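Local structure of penicillin binding protein 2X (Streptococcus thermophilus, 5U47) at residues 649-663 against 682-695. The protein probably acts as a transpeptidase that cross-links peptidoglycan strands during septal cell wall synthesis and is a target of beta-lactam antibiotics. The protein carries 1 engineered substitution. Residues are numbered along the deposited sequence; the frame is centred on the assembly and turned at random.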
loop_
_atom_site.group_PDB
_atom_site.type_symbol
_atom_site.label_atom_id
_atom_site.label_comp_id
_atom_site.label_asym_id
_atom_site.label_seq_id
_atom_site.Cartn_x
_atom_site.Cartn_y
_atom_site.Cartn_z
ATOM N N PHE A 649 3.197 -17.248 -22.932
ATOM C CA PHE A 649 2.607 -18.138 -21.930
ATOM C C PHE A 649 2.871 -19.585 -22.334
ATOM O O PHE A 649 2.230 -20.105 -23.248
ATOM C CB PHE A 649 1.103 -17.804 -21.817
ATOM C CG PHE A 649 0.321 -18.701 -20.886
ATOM C CD1 PHE A 649 0.784 -18.983 -19.609
ATOM C CD2 PHE A 649 -0.914 -19.198 -21.271
ATOM C CE1 PHE A 649 0.052 -19.788 -18.747
ATOM C CE2 PHE A 649 -1.657 -19.998 -20.410
ATOM C CZ PHE A 649 -1.173 -20.294 -19.146
ATOM N N THR A 650 3.822 -20.217 -21.646
ATOM C CA THR A 650 4.253 -21.579 -21.985
ATOM C C THR A 650 4.261 -22.612 -20.860
ATOM O O THR A 650 4.447 -23.796 -21.140
ATOM C CB THR A 650 5.696 -21.556 -22.527
ATOM O OG1 THR A 650 6.568 -21.072 -21.499
ATOM C CG2 THR A 650 5.812 -20.671 -23.778
ATOM N N GLU A 651 4.111 -22.179 -19.610
ATOM C CA GLU A 651 4.120 -23.083 -18.445
ATOM C C GLU A 651 2.780 -23.106 -17.700
ATOM O O GLU A 651 2.108 -22.079 -17.590
ATOM C CB GLU A 651 5.220 -22.667 -17.465
ATOM C CG GLU A 651 6.641 -22.860 -17.979
ATOM C CD GLU A 651 7.706 -22.507 -16.935
ATOM O OE1 GLU A 651 7.399 -21.791 -15.957
ATOM O OE2 GLU A 651 8.869 -22.945 -17.096
ATOM N N LEU A 652 2.417 -24.284 -17.179
ATOM C CA LEU A 652 1.181 -24.464 -16.437
ATOM C C LEU A 652 1.216 -23.635 -15.156
ATOM O O LEU A 652 2.192 -23.703 -14.402
ATOM C CB LEU A 652 1.005 -25.931 -16.039
ATOM C CG LEU A 652 -0.323 -26.320 -15.382
ATOM C CD1 LEU A 652 -1.484 -26.094 -16.343
ATOM C CD2 LEU A 652 -0.257 -27.781 -14.977
ATOM N N PRO A 653 0.180 -22.828 -14.912
ATOM C CA PRO A 653 0.135 -22.059 -13.670
ATOM C C PRO A 653 -0.204 -22.881 -12.436
ATOM O O PRO A 653 -0.613 -24.016 -12.552
ATOM C CB PRO A 653 -1.050 -21.103 -13.887
ATOM C CG PRO A 653 -1.294 -21.088 -15.355
ATOM C CD PRO A 653 -0.846 -22.404 -15.879
ATOM N N ASP A 654 -0.033 -22.260 -11.268
ATOM C CA ASP A 654 -0.515 -22.786 -9.985
ATOM C C ASP A 654 -1.968 -22.315 -10.095
ATOM O O ASP A 654 -2.238 -21.119 -10.141
ATOM C CB ASP A 654 0.239 -22.145 -8.816
ATOM C CG ASP A 654 -0.402 -22.392 -7.453
ATOM O OD1 ASP A 654 -1.489 -23.004 -7.364
ATOM O OD2 ASP A 654 0.204 -21.925 -6.446
ATOM N N MET A 655 -2.889 -23.270 -10.204
ATOM C CA MET A 655 -4.279 -22.956 -10.453
ATOM C C MET A 655 -5.124 -22.986 -9.183
ATOM O O MET A 655 -6.361 -22.905 -9.257
ATOM C CB MET A 655 -4.829 -23.938 -11.509
ATOM C CG MET A 655 -4.111 -23.867 -12.855
ATOM S SD MET A 655 -4.518 -25.243 -13.959
ATOM C CE MET A 655 -6.239 -24.927 -14.250
ATOM N N TYR A 656 -4.475 -23.065 -8.019
ATOM C CA TYR A 656 -5.217 -23.118 -6.772
ATOM C C TYR A 656 -6.123 -21.887 -6.640
ATOM O O TYR A 656 -5.697 -20.746 -6.868
ATOM C CB TYR A 656 -4.303 -23.232 -5.555
ATOM C CG TYR A 656 -5.092 -23.561 -4.306
ATOM C CD1 TYR A 656 -5.767 -22.570 -3.588
ATOM C CD2 TYR A 656 -5.209 -24.861 -3.873
ATOM C CE1 TYR A 656 -6.516 -22.877 -2.462
ATOM C CE2 TYR A 656 -5.947 -25.178 -2.749
ATOM C CZ TYR A 656 -6.600 -24.184 -2.056
ATOM O OH TYR A 656 -7.336 -24.517 -0.960
ATOM N N GLY A 657 -7.377 -22.128 -6.294
ATOM C CA GLY A 657 -8.340 -21.034 -6.125
ATOM C C GLY A 657 -9.038 -20.532 -7.392
ATOM O O GLY A 657 -9.912 -19.678 -7.308
ATOM N N TRP A 658 -8.655 -21.034 -8.563
ATOM C CA TRP A 658 -9.338 -20.652 -9.807
ATOM C C TRP A 658 -10.791 -21.120 -9.832
ATOM O O TRP A 658 -11.103 -22.234 -9.389
ATOM C CB TRP A 658 -8.653 -21.269 -11.035
ATOM C CG TRP A 658 -7.375 -20.640 -11.454
ATOM C CD1 TRP A 658 -6.500 -19.953 -10.675
ATOM C CD2 TRP A 658 -6.765 -20.745 -12.742
ATOM N NE1 TRP A 658 -5.409 -19.580 -11.408
ATOM C CE2 TRP A 658 -5.547 -20.047 -12.684
ATOM C CE3 TRP A 658 -7.154 -21.324 -13.955
ATOM C CZ2 TRP A 658 -4.685 -19.939 -13.789
ATOM C CZ3 TRP A 658 -6.294 -21.205 -15.070
ATOM C CH2 TRP A 658 -5.083 -20.522 -14.971
ATOM N N THR A 659 -11.673 -20.295 -10.390
ATOM C CA THR A 659 -13.044 -20.742 -10.601
ATOM C C THR A 659 -13.074 -21.754 -11.747
ATOM O O THR A 659 -12.170 -21.786 -12.592
ATOM C CB THR A 659 -13.997 -19.589 -10.959
ATOM O OG1 THR A 659 -13.549 -18.941 -12.167
ATOM C CG2 THR A 659 -14.083 -18.592 -9.798
ATOM N N LYS A 660 -14.105 -22.586 -11.768
ATOM C CA LYS A 660 -14.256 -23.573 -12.839
ATOM C C LYS A 660 -14.364 -22.870 -14.200
ATOM O O LYS A 660 -13.780 -23.309 -15.183
ATOM C CB LYS A 660 -15.479 -24.467 -12.603
ATOM C CG LYS A 660 -15.584 -25.580 -13.635
ATOM C CD LYS A 660 -16.729 -26.536 -13.357
ATOM C CE LYS A 660 -16.749 -27.650 -14.400
ATOM N NZ LYS A 660 -17.684 -28.749 -14.041
ATOM N N LYS A 661 -15.091 -21.758 -14.241
ATOM C CA LYS A 661 -15.216 -20.964 -15.481
ATOM C C LYS A 661 -13.838 -20.612 -16.030
ATOM O O LYS A 661 -13.585 -20.726 -17.229
ATOM C CB LYS A 661 -16.008 -19.673 -15.211
ATOM C CG LYS A 661 -16.204 -18.742 -16.411
ATOM C CD LYS A 661 -16.951 -17.480 -15.965
ATOM C CE LYS A 661 -17.231 -16.512 -17.109
ATOM N NZ LYS A 661 -16.003 -15.952 -17.721
ATOM N N ASN A 662 -12.943 -20.192 -15.151
ATOM C CA ASN A 662 -11.586 -19.848 -15.574
ATOM C C ASN A 662 -10.734 -21.059 -15.981
ATOM O O ASN A 662 -9.986 -20.983 -16.948
ATOM C CB ASN A 662 -10.931 -18.932 -14.560
ATOM C CG ASN A 662 -11.546 -17.543 -14.584
ATOM O OD1 ASN A 662 -12.083 -17.127 -15.620
ATOM N ND2 ASN A 662 -11.476 -16.814 -13.456
ATOM N N VAL A 663 -10.891 -22.181 -15.288
ATOM C CA VAL A 663 -10.216 -23.399 -15.692
ATOM C C VAL A 663 -10.683 -23.769 -17.104
ATOM O O VAL A 663 -9.866 -24.114 -17.945
ATOM C CB VAL A 663 -10.483 -24.577 -14.728
ATOM C CG1 VAL A 663 -9.834 -25.842 -15.253
ATOM C CG2 VAL A 663 -9.937 -24.272 -13.337
ATOM N N GLY A 682 -17.497 -24.872 -7.168
ATOM C CA GLY A 682 -16.242 -24.686 -6.488
ATOM C C GLY A 682 -15.081 -24.099 -7.257
ATOM O O GLY A 682 -15.165 -23.764 -8.435
ATOM N N THR A 683 -13.994 -23.957 -6.517
ATOM C CA THR A 683 -12.749 -23.449 -7.009
ATOM C C THR A 683 -11.733 -24.565 -6.834
ATOM O O THR A 683 -11.895 -25.452 -5.994
ATOM C CB THR A 683 -12.275 -22.216 -6.208
ATOM O OG1 THR A 683 -12.376 -22.501 -4.810
ATOM C CG2 THR A 683 -13.119 -21.006 -6.511
ATOM N N VAL A 684 -10.684 -24.485 -7.623
ATOM C CA VAL A 684 -9.640 -25.490 -7.654
ATOM C C VAL A 684 -8.947 -25.662 -6.299
ATOM O O VAL A 684 -8.506 -24.666 -5.672
ATOM C CB VAL A 684 -8.590 -25.111 -8.711
ATOM C CG1 VAL A 684 -7.410 -26.082 -8.717
ATOM C CG2 VAL A 684 -9.233 -25.027 -10.081
ATOM N N THR A 685 -8.874 -26.915 -5.851
ATOM C CA THR A 685 -8.148 -27.267 -4.620
ATOM C C THR A 685 -6.951 -28.181 -4.904
ATOM O O THR A 685 -6.079 -28.310 -4.061
ATOM C CB THR A 685 -9.042 -27.930 -3.556
ATOM O OG1 THR A 685 -9.681 -29.096 -4.105
ATOM C CG2 THR A 685 -10.093 -26.940 -3.043
ATOM N N LYS A 686 -6.936 -28.838 -6.063
ATOM C CA LYS A 686 -5.814 -29.707 -6.439
ATOM C C LYS A 686 -5.735 -29.811 -7.959
ATOM O O LYS A 686 -6.750 -29.700 -8.653
ATOM C CB LYS A 686 -5.948 -31.119 -5.831
ATOM C CG LYS A 686 -6.027 -31.175 -4.306
ATOM C CD LYS A 686 -6.030 -32.595 -3.756
ATOM C CE LYS A 686 -4.699 -33.298 -3.995
ATOM N NZ LYS A 686 -4.664 -34.648 -3.360
ATOM N N GLN A 687 -4.519 -30.008 -8.468
ATOM C CA GLN A 687 -4.284 -30.188 -9.907
ATOM C C GLN A 687 -3.333 -31.383 -10.022
ATOM O O GLN A 687 -2.428 -31.521 -9.216
ATOM C CB GLN A 687 -3.722 -28.915 -10.548
ATOM C CG GLN A 687 -2.383 -28.436 -10.015
ATOM C CD GLN A 687 -2.070 -27.045 -10.520
ATOM O OE1 GLN A 687 -2.631 -26.076 -10.031
ATOM N NE2 GLN A 687 -1.168 -26.936 -11.485
ATOM N N SER A 688 -3.574 -32.256 -10.996
ATOM C CA SER A 688 -2.791 -33.498 -11.153
ATOM C C SER A 688 -1.455 -33.273 -11.854
ATOM O O SER A 688 -0.599 -34.147 -11.833
ATOM C CB SER A 688 -3.607 -34.549 -11.918
ATOM O OG SER A 688 -3.818 -34.144 -13.274
ATOM N N VAL A 689 -1.291 -32.117 -12.492
ATOM C CA VAL A 689 -0.023 -31.762 -13.132
ATOM C C VAL A 689 0.526 -30.533 -12.399
ATOM O O VAL A 689 -0.186 -29.544 -12.240
ATOM C CB VAL A 689 -0.212 -31.447 -14.619
ATOM C CG1 VAL A 689 1.127 -31.072 -15.251
ATOM C CG2 VAL A 689 -0.828 -32.660 -15.331
ATOM N N ALA A 690 1.784 -30.601 -11.984
ATOM C CA ALA A 690 2.404 -29.526 -11.203
ATOM C C ALA A 690 2.592 -28.230 -11.982
ATOM O O ALA A 690 2.819 -28.244 -13.198
ATOM C CB ALA A 690 3.738 -29.986 -10.651
ATOM N N ALA A 691 2.485 -27.106 -11.264
ATOM C CA ALA A 691 2.679 -25.801 -11.855
ATOM C C ALA A 691 4.085 -25.740 -12.431
ATOM O O ALA A 691 5.022 -26.295 -11.858
ATOM C CB ALA A 691 2.494 -24.718 -10.808
ATOM N N GLY A 692 4.225 -25.101 -13.586
ATOM C CA GLY A 692 5.542 -24.960 -14.214
ATOM C C GLY A 692 5.876 -25.971 -15.308
ATOM O O GLY A 692 6.886 -25.816 -15.989
ATOM N N GLU A 693 5.051 -27.005 -15.477
ATOM C CA GLU A 693 5.268 -27.990 -16.535
ATOM C C GLU A 693 4.942 -27.327 -17.863
ATOM O O GLU A 693 4.066 -26.455 -17.929
ATOM C CB GLU A 693 4.377 -29.212 -16.331
ATOM C CG GLU A 693 4.690 -30.013 -15.078
ATOM C CD GLU A 693 5.988 -30.792 -15.166
ATOM O OE1 GLU A 693 6.284 -31.379 -16.238
ATOM O OE2 GLU A 693 6.704 -30.841 -14.139
ATOM N N ALA A 694 5.648 -27.727 -18.915
ATOM C CA ALA A 694 5.430 -27.162 -20.241
ATOM C C ALA A 694 3.995 -27.400 -20.735
ATOM O O ALA A 694 3.484 -28.521 -20.661
ATOM C CB ALA A 694 6.436 -27.754 -21.237
ATOM N N LEU A 695 3.339 -26.343 -21.216
ATOM C CA LEU A 695 1.991 -26.476 -21.778
ATOM C C LEU A 695 1.999 -27.347 -23.051
ATOM O O LEU A 695 1.044 -28.093 -23.297
ATOM C CB LEU A 695 1.388 -25.104 -22.084
ATOM C CG LEU A 695 1.109 -24.249 -20.844
ATOM C CD1 LEU A 695 0.748 -22.836 -21.244
ATOM C CD2 LEU A 695 0.008 -24.885 -20.008
#
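In this C-terminal PASTA domain, the loop leading into helix 660-670 is laced to edge strand 683-687 and the loop after it (type II turn Ala690-Glu693), Gln687 bridging the gap where backbone pairing lapses. Its OE1 takes Met655 N on a lone pair at 2.8 Å, while NE2 gives one hydrogen to Pro653 O at 3.2 Å and the other to Val689 O in the following loop. Both carbonyls lie within 2° of the amide plane, and three bonds fix the carboxamide's rotation. To one side, Leu652 is clasped through its backbone by Glu693 O and Gly692 N; with CG anti to the backbone N (chi1 -174°), the side chain crosses to that loop, where CD2 meets Val689 CG1 at 3.6 Å. Leu695 CD1 sits over the centre of the Phe649 ring, a CH-pi contact of 3.8 Å to the centroid. Beyond Gln687, Val684 pairs by backbone with Gly657 and Trp658, and its CG2 presses on Val663 CG2 at a tight 3.4 Å. Val684 O lies 3.7 Å above the Tyr656 ring. Ile703 of strand 700-706 touches both Val684 and Gln687. One side-chain amide substitutes for main-chain pairing, satisfying backbone groups of two irregular loops between apolar clusters.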